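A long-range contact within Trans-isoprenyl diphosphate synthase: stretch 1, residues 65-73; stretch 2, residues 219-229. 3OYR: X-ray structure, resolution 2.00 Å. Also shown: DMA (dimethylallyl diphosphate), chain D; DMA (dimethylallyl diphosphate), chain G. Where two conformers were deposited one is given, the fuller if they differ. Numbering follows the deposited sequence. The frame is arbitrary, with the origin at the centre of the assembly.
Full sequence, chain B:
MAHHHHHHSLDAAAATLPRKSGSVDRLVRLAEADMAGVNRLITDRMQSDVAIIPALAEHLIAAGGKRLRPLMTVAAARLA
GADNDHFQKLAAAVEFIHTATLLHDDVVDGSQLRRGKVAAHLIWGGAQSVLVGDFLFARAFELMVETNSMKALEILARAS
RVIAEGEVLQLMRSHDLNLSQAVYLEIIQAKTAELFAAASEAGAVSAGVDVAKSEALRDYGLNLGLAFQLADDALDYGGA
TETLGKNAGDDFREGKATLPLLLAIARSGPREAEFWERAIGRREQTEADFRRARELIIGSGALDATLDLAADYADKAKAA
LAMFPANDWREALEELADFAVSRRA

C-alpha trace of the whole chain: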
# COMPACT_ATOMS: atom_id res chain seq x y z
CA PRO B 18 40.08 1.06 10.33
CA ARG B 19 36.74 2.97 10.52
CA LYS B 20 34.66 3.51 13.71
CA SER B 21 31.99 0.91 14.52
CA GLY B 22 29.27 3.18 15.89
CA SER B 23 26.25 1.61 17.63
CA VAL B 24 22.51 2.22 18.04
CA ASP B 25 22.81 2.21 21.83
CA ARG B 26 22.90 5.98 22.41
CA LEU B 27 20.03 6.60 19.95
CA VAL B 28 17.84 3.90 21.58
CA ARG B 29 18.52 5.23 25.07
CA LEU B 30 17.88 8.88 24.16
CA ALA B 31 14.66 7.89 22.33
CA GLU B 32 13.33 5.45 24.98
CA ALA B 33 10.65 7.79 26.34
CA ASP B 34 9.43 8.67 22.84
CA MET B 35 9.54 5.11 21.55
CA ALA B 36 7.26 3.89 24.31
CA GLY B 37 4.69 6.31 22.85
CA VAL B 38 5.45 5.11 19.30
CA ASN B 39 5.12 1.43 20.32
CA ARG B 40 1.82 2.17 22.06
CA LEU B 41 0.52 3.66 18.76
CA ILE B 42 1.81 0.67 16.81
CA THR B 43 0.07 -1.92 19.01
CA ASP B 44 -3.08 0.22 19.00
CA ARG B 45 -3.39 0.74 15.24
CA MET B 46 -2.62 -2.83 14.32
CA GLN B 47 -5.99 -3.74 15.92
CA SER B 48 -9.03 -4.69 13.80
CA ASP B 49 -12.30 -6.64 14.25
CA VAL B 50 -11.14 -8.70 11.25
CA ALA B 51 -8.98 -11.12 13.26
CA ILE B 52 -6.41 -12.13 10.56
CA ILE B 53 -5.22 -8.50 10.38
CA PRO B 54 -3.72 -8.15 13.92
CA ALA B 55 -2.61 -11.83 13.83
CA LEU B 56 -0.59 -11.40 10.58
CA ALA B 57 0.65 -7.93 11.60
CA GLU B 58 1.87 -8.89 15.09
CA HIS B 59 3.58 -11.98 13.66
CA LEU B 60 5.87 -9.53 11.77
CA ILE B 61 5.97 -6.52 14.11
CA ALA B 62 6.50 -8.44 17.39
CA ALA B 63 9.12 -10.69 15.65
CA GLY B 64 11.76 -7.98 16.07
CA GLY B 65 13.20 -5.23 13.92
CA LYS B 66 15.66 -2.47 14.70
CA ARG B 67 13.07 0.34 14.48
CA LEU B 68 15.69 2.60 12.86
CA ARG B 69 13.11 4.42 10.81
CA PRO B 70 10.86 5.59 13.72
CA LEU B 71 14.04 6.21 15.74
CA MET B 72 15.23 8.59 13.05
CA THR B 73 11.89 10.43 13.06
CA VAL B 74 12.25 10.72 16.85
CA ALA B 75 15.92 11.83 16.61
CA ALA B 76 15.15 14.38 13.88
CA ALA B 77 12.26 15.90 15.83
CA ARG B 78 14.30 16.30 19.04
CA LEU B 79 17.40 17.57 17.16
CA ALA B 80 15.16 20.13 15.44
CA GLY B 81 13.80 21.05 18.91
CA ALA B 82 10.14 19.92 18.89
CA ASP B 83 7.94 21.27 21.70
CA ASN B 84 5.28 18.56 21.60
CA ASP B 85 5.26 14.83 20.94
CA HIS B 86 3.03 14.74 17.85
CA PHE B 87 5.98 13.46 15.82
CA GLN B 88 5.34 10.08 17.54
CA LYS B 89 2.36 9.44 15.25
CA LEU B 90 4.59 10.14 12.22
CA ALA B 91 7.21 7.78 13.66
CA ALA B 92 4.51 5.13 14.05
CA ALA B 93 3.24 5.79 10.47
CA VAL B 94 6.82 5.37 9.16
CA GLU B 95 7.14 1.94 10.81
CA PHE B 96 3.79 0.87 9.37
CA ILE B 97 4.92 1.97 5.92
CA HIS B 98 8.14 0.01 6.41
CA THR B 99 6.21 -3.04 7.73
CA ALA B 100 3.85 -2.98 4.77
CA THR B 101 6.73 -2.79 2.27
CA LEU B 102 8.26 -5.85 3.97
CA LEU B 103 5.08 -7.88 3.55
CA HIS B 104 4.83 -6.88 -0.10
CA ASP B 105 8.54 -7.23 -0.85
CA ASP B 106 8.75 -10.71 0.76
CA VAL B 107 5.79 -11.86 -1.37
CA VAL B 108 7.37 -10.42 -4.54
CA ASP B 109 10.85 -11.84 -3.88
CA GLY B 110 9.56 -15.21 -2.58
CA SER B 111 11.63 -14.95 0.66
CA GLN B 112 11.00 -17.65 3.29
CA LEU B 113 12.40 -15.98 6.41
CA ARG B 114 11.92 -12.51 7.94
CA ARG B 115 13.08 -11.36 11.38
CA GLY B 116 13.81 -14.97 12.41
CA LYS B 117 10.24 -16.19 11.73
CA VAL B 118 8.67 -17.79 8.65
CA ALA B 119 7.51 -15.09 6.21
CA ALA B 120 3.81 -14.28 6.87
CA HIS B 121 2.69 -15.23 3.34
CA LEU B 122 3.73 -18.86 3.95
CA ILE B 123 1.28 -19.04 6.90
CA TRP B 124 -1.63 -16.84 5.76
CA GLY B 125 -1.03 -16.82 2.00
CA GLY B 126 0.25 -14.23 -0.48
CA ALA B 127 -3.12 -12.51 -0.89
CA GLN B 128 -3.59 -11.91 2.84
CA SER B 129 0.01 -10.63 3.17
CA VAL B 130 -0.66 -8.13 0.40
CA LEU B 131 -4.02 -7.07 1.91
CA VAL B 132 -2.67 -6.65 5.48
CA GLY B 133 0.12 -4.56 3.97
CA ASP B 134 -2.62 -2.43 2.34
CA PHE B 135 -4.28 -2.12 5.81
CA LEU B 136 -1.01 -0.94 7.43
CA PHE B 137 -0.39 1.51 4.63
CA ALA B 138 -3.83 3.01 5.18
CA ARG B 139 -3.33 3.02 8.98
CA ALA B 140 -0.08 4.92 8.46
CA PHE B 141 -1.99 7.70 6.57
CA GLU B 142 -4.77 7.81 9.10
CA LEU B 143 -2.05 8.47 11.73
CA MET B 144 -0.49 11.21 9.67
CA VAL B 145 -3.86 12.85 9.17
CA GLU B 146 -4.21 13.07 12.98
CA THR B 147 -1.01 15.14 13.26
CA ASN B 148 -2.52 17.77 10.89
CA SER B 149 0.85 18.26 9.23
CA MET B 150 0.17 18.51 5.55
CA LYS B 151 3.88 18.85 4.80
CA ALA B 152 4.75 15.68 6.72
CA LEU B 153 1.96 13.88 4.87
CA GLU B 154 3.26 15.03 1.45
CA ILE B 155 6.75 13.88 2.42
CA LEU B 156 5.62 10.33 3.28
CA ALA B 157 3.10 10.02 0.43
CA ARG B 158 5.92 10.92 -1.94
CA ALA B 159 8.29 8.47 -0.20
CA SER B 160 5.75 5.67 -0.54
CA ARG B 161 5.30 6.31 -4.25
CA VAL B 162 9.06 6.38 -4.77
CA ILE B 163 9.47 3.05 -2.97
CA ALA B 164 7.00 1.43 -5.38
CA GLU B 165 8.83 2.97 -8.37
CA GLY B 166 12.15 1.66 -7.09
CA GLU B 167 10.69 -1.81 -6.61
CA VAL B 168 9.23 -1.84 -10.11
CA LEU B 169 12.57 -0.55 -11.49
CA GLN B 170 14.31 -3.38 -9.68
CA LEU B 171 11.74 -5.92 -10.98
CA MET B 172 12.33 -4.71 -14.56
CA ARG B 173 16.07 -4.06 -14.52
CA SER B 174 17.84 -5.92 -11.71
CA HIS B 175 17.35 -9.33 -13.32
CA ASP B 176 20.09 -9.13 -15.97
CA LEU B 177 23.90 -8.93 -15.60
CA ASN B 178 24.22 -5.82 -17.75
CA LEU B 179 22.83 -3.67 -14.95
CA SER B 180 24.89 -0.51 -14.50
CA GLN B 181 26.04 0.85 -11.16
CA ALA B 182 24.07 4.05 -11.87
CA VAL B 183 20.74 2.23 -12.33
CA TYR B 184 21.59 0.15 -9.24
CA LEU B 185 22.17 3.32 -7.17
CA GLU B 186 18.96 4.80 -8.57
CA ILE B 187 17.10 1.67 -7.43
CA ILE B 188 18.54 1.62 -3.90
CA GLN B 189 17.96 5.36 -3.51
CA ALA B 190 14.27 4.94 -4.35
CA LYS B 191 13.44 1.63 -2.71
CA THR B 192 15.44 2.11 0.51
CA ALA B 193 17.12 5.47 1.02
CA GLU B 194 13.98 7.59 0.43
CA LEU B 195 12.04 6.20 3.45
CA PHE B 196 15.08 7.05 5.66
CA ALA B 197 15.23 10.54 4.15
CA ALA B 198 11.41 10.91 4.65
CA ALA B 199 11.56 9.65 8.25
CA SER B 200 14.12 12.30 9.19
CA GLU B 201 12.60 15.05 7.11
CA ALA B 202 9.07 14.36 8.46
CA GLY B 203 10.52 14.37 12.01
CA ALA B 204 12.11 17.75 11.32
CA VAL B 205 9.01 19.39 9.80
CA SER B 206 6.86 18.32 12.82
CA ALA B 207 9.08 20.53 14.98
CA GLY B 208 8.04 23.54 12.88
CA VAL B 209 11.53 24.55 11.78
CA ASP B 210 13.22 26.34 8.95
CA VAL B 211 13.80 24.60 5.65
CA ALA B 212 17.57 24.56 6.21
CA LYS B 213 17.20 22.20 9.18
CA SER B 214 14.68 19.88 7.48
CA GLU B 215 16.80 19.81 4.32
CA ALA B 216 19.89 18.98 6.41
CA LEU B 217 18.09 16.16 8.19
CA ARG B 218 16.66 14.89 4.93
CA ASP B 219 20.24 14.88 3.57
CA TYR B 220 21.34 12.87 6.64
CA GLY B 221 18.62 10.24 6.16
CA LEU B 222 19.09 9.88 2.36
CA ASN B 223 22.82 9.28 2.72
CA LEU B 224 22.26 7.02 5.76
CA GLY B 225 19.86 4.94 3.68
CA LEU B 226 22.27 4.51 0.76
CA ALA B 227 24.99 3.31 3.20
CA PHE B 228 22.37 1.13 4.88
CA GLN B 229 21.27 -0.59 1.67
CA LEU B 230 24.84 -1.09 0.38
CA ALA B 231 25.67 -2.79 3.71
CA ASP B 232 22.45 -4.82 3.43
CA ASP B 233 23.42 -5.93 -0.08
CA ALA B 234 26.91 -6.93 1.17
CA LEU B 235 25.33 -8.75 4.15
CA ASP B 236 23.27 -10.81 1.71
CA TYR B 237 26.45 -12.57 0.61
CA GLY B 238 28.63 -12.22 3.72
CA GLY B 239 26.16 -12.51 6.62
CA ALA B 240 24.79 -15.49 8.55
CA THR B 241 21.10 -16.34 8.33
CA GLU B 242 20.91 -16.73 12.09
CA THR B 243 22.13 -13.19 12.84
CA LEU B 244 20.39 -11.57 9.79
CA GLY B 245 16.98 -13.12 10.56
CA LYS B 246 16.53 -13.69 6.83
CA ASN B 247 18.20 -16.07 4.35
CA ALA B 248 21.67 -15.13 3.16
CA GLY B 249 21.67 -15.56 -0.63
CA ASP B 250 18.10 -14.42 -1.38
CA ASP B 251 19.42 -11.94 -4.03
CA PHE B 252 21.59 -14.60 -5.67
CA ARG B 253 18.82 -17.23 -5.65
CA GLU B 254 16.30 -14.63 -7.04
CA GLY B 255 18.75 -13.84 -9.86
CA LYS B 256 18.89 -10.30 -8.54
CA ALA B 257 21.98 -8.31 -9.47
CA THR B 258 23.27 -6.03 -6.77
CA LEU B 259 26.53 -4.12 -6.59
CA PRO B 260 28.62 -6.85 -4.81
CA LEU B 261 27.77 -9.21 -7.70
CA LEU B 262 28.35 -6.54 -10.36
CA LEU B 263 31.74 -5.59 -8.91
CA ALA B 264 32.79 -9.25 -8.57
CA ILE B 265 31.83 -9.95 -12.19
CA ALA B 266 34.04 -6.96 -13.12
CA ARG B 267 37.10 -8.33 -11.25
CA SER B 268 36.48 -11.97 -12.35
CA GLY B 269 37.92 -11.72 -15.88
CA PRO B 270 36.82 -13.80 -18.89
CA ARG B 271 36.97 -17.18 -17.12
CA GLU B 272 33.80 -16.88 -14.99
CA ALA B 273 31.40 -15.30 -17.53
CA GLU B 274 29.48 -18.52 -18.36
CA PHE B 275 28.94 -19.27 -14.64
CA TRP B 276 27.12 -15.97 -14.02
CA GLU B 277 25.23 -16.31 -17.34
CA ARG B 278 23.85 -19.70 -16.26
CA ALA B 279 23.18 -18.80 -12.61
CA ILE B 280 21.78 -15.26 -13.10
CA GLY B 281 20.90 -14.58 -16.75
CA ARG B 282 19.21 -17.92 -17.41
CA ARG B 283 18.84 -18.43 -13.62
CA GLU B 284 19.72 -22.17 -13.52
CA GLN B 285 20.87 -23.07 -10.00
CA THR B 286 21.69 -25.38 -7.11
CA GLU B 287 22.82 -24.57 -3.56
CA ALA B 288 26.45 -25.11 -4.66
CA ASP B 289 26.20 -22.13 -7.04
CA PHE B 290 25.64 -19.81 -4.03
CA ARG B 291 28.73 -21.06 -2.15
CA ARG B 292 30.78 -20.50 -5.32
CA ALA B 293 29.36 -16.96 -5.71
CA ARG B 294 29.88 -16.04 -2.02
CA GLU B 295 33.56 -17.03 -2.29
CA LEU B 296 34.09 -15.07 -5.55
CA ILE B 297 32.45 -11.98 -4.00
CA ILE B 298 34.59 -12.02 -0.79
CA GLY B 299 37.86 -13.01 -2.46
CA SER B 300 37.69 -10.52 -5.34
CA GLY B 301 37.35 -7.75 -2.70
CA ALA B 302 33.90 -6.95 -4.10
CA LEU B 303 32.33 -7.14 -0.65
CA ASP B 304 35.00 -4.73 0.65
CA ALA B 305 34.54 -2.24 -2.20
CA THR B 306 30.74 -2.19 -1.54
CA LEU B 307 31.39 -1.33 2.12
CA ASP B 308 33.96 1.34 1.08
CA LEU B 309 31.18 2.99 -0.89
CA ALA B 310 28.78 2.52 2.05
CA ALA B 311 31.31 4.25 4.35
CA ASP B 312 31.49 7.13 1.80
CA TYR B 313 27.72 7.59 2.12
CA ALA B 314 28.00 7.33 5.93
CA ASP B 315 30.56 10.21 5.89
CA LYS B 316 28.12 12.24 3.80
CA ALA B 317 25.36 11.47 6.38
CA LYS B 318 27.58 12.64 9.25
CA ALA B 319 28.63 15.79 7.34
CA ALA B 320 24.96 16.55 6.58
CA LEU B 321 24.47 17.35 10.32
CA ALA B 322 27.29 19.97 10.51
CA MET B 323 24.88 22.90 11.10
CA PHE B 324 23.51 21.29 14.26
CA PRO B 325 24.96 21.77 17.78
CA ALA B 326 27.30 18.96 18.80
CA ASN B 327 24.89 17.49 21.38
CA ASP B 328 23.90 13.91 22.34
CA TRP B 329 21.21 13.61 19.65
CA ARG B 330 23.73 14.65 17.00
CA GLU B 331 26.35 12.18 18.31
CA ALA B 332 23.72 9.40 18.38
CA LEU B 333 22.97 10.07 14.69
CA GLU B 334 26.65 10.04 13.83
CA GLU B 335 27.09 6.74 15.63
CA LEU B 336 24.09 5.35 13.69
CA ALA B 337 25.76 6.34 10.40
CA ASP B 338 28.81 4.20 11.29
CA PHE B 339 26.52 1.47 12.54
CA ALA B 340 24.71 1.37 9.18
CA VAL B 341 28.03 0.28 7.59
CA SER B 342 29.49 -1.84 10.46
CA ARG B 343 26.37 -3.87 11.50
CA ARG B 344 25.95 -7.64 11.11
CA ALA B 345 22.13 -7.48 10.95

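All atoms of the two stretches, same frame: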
# COMPACT_ATOMS: atom_id res chain seq x y z
N GLY B 65 13.00 -6.35 14.82
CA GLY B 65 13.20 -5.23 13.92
C GLY B 65 13.88 -4.13 14.68
O GLY B 65 13.57 -3.89 15.84
N LYS B 66 14.80 -3.43 14.02
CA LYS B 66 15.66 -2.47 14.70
C LYS B 66 14.98 -1.13 14.95
O LYS B 66 15.50 -0.32 15.71
CB LYS B 66 16.96 -2.27 13.93
CG LYS B 66 17.80 -3.53 13.78
CD LYS B 66 19.02 -3.27 12.88
CE LYS B 66 18.63 -2.94 11.41
NZ LYS B 66 18.08 -4.18 10.74
N ARG B 67 13.84 -0.89 14.30
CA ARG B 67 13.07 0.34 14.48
C ARG B 67 13.86 1.60 14.15
O ARG B 67 13.58 2.67 14.69
CB ARG B 67 12.48 0.41 15.89
CG ARG B 67 11.60 -0.80 16.23
CD ARG B 67 10.25 -0.71 15.49
NE ARG B 67 9.31 -1.69 16.01
CZ ARG B 67 9.25 -2.95 15.60
NH1 ARG B 67 10.06 -3.39 14.65
NH2 ARG B 67 8.38 -3.78 16.16
N LEU B 68 14.82 1.47 13.23
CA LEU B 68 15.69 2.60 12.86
C LEU B 68 14.91 3.74 12.25
O LEU B 68 15.19 4.92 12.52
CB LEU B 68 16.81 2.17 11.89
CG LEU B 68 17.79 1.10 12.39
CD1 LEU B 68 18.95 0.95 11.43
CD2 LEU B 68 18.32 1.41 13.79
N ARG B 69 13.91 3.39 11.45
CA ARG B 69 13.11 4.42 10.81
C ARG B 69 12.31 5.31 11.78
O ARG B 69 12.50 6.54 11.71
CB ARG B 69 12.29 3.86 9.66
CG ARG B 69 13.15 3.47 8.47
CD ARG B 69 12.45 2.37 7.74
NE ARG B 69 13.28 1.72 6.74
CZ ARG B 69 14.04 0.67 6.98
NH1 ARG B 69 14.13 0.15 8.21
NH2 ARG B 69 14.75 0.16 5.99
N PRO B 70 11.48 4.71 12.70
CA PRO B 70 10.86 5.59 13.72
C PRO B 70 11.85 6.29 14.64
O PRO B 70 11.59 7.43 15.05
CB PRO B 70 9.93 4.65 14.54
CG PRO B 70 10.33 3.25 14.16
CD PRO B 70 10.91 3.35 12.76
N LEU B 71 12.96 5.61 14.98
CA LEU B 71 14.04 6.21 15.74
C LEU B 71 14.58 7.47 15.09
O LEU B 71 14.84 8.47 15.77
CB LEU B 71 15.21 5.22 15.96
CG LEU B 71 15.02 4.17 17.05
CD1 LEU B 71 16.19 3.15 17.06
CD2 LEU B 71 14.83 4.81 18.39
N MET B 72 14.74 7.42 13.77
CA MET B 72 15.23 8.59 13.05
C MET B 72 14.22 9.74 13.04
O MET B 72 14.62 10.88 13.18
CB MET B 72 15.70 8.21 11.65
CG MET B 72 17.09 7.61 11.69
SD MET B 72 17.50 6.67 10.22
CE MET B 72 17.40 8.01 9.02
N THR B 73 12.93 9.42 12.92
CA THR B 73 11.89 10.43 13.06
C THR B 73 11.99 11.07 14.44
O THR B 73 11.98 12.30 14.56
CB THR B 73 10.47 9.82 12.88
OG1 THR B 73 10.37 9.20 11.60
CG2 THR B 73 9.38 10.91 13.03
N ASP B 219 18.91 15.22 4.10
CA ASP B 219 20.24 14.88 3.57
C ASP B 219 20.91 13.78 4.39
O ASP B 219 21.52 12.87 3.84
CB ASP B 219 21.11 16.16 3.59
CG ASP B 219 22.38 16.07 2.74
OD1 ASP B 219 22.52 15.15 1.90
OD2 ASP B 219 23.26 16.96 2.94
N TYR B 220 20.79 13.87 5.72
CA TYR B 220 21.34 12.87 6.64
C TYR B 220 20.69 11.51 6.36
O TYR B 220 21.38 10.53 6.17
CB TYR B 220 21.17 13.27 8.14
CG TYR B 220 21.44 12.12 9.07
CD1 TYR B 220 22.75 11.78 9.42
CD2 TYR B 220 20.40 11.33 9.57
CE1 TYR B 220 23.02 10.70 10.25
CE2 TYR B 220 20.68 10.24 10.39
CZ TYR B 220 21.99 9.94 10.73
OH TYR B 220 22.25 8.86 11.53
N GLY B 221 19.36 11.48 6.34
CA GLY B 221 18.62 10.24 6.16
C GLY B 221 18.85 9.60 4.79
O GLY B 221 19.01 8.39 4.71
N LEU B 222 18.89 10.41 3.72
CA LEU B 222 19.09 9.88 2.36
C LEU B 222 20.45 9.18 2.28
O LEU B 222 20.55 8.00 1.85
CB LEU B 222 18.99 11.00 1.33
CG LEU B 222 18.67 10.67 -0.13
CD1 LEU B 222 19.88 10.16 -0.89
CD2 LEU B 222 17.52 9.68 -0.23
N ASN B 223 21.50 9.88 2.69
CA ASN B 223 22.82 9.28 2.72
C ASN B 223 22.94 8.10 3.68
O ASN B 223 23.59 7.10 3.33
CB ASN B 223 23.91 10.34 2.97
CG ASN B 223 24.05 11.28 1.81
OD1 ASN B 223 24.55 10.91 0.75
ND2 ASN B 223 23.61 12.51 2.00
N LEU B 224 22.29 8.18 4.84
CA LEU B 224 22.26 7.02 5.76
C LEU B 224 21.64 5.81 5.08
O LEU B 224 22.17 4.70 5.19
CB LEU B 224 21.53 7.33 7.07
CG LEU B 224 21.65 6.14 8.03
CD1 LEU B 224 22.49 6.48 9.20
CD2 LEU B 224 20.33 5.66 8.48
N GLY B 225 20.56 6.03 4.35
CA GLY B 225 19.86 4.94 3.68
C GLY B 225 20.63 4.28 2.55
O GLY B 225 20.56 3.06 2.39
N LEU B 226 21.37 5.07 1.78
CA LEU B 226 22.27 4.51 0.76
C LEU B 226 23.34 3.59 1.39
O LEU B 226 23.48 2.42 0.99
CB LEU B 226 22.90 5.63 -0.08
CG LEU B 226 21.88 6.41 -0.93
CD1 LEU B 226 22.50 7.65 -1.54
CD2 LEU B 226 21.33 5.53 -2.03
N ALA B 227 24.03 4.11 2.41
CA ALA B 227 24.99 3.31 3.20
C ALA B 227 24.33 2.04 3.70
O ALA B 227 24.87 0.93 3.53
CB ALA B 227 25.54 4.15 4.40
N PHE B 228 23.14 2.22 4.28
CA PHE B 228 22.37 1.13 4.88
C PHE B 228 22.12 0.02 3.87
O PHE B 228 22.37 -1.15 4.16
CB PHE B 228 21.03 1.66 5.44
CG PHE B 228 20.25 0.64 6.24
CD1 PHE B 228 20.53 0.46 7.60
CD2 PHE B 228 19.25 -0.14 5.64
CE1 PHE B 228 19.82 -0.51 8.35
CE2 PHE B 228 18.53 -1.10 6.39
CZ PHE B 228 18.82 -1.29 7.73
N GLN B 229 21.63 0.40 2.69
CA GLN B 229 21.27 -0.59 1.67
C GLN B 229 22.49 -1.29 1.05
O GLN B 229 22.46 -2.50 0.80
CB GLN B 229 20.41 0.05 0.60
CG GLN B 229 19.83 -0.97 -0.37
CD GLN B 229 18.99 -2.03 0.32
OE1 GLN B 229 18.14 -1.73 1.15
NE2 GLN B 229 19.22 -3.28 -0.03
C1 DMA D . 14.80 -4.41 5.77
O1 DMA D . 14.95 -3.35 6.72
C2 DMA D . 14.54 -3.52 4.61
C3 DMA D . 15.52 -3.11 3.79
C4 DMA D . 16.93 -3.63 3.88
C5 DMA D . 15.13 -2.13 2.73
PA DMA D . 15.70 -3.43 8.14
O1A DMA D . 15.69 -2.08 8.83
O2A DMA D . 17.04 -4.06 7.93
O3A DMA D . 14.67 -4.48 8.83
PB DMA D . 14.11 -4.53 10.36
O1B DMA D . 12.99 -3.51 10.43
O2B DMA D . 13.62 -5.96 10.31
O3B DMA D . 15.24 -4.25 11.31
C1 DMA G . 14.24 -3.82 -0.42
O1 DMA G . 15.49 -4.38 -0.05
C2 DMA G . 13.12 -4.18 0.51
C3 DMA G . 12.19 -3.30 0.90
C4 DMA G . 12.16 -1.87 0.45
C5 DMA G . 11.14 -3.79 1.83
PA DMA G . 15.85 -5.97 0.04
O1A DMA G . 17.34 -6.01 -0.11
O2A DMA G . 14.97 -6.81 -0.84
O3A DMA G . 15.47 -6.20 1.60
PB DMA G . 15.46 -7.61 2.39
O1B DMA G . 15.19 -7.07 3.77
O2B DMA G . 16.83 -8.21 2.16
O3B DMA G . 14.38 -8.47 1.78

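The two stretches meet through a small, largely apolar contact between two nearly antiparallel helices, extended at one end by a phenylalanine ring that lies beside the basic residues gripping a dimethylallyl diphosphate. The axes of helices 68-73 and 219-229 run at 161° to each other and come no closer than 12.0 Å, so side chains must reach across, and at Gly221 one of them meets the backbone itself. Only 287 Å² is buried, both sides summed, and no hydrogen bond crosses between the stretches; contact rests on packing.

Met72 and Phe228 supply most of the covered surface, 75 and 77 Å² respectively, and they mark the two ends of the contact. At the Met72 end, its CA lies 7.9 Å from the CA of Gly221, the nearest such approach across the stretches. The CA-to-CB bond of Met72 points toward the other helix, and with chi1 at -80° and chi2 at 161° the chain reaches out before chi3, at 62° (p), turns the terminal methyl. That methyl settles over the backbone of Gly221, with Met72 CE 3.8 Å from Gly221 CA, while Met72 SD lies 3.5 Å from Leu224 CD2 and Met72 CE 4.2 Å from Tyr220 CE2. A long, unbranched, flexible side chain suits this position because it can touch Tyr220 and Gly221 and, one turn on, Leu224. Gly221 has no side chain to occupy the space: an ideal CB there would sit 3.7 Å from Met72 CE, close packing rather than a severe overlap.

At the other end, Phe228 has chi1 at -172° (t), and its CA-to-CB bond points toward stretch 1. Leu68, in an m,t rotamer and also directed toward its partner, brings CD1 to 3.5 Å from Phe228 CE1, an apolar contact between two buried residues. Since Leu68 and Met72 are four residues apart, as are Leu224 and Phe228, each helix presents these pairs on one side. The backbone bonds from Met72 N to Leu68 O and from Phe228 N to Leu224 O, both 2.8 Å, hold that spacing.

The Phe228 ring also contacts the end of Lys66, with Lys66 CE at the ring edge, 4.0 Å from Phe228 CZ. The neighbouring amino group binds the ligand: Lys66 NZ donates to O3B of the chain D diphosphate at 2.9 Å and to its O2A at 3.0 Å, and Lys66 N reaches the same O3B at 2.9 Å. Arg69 starts sideways, but its end comes nearer, placing NH2 4.0 Å from Phe228 CE2 in an oblique approach. Its NH1 donates to O1A of that ligand at 2.8 Å with an angle of 175°. The ligand thus extends the contact, its O2A lying at the ring edge 3.3 Å from Phe228 CZ. Lysine and arginine suit these places: Lys66 lays its CE at the ring edge and turns NZ to the phosphate oxygens, whereas the Arg69 guanidinium itself lies near the ring through NH2 and binds the ligand through NH1.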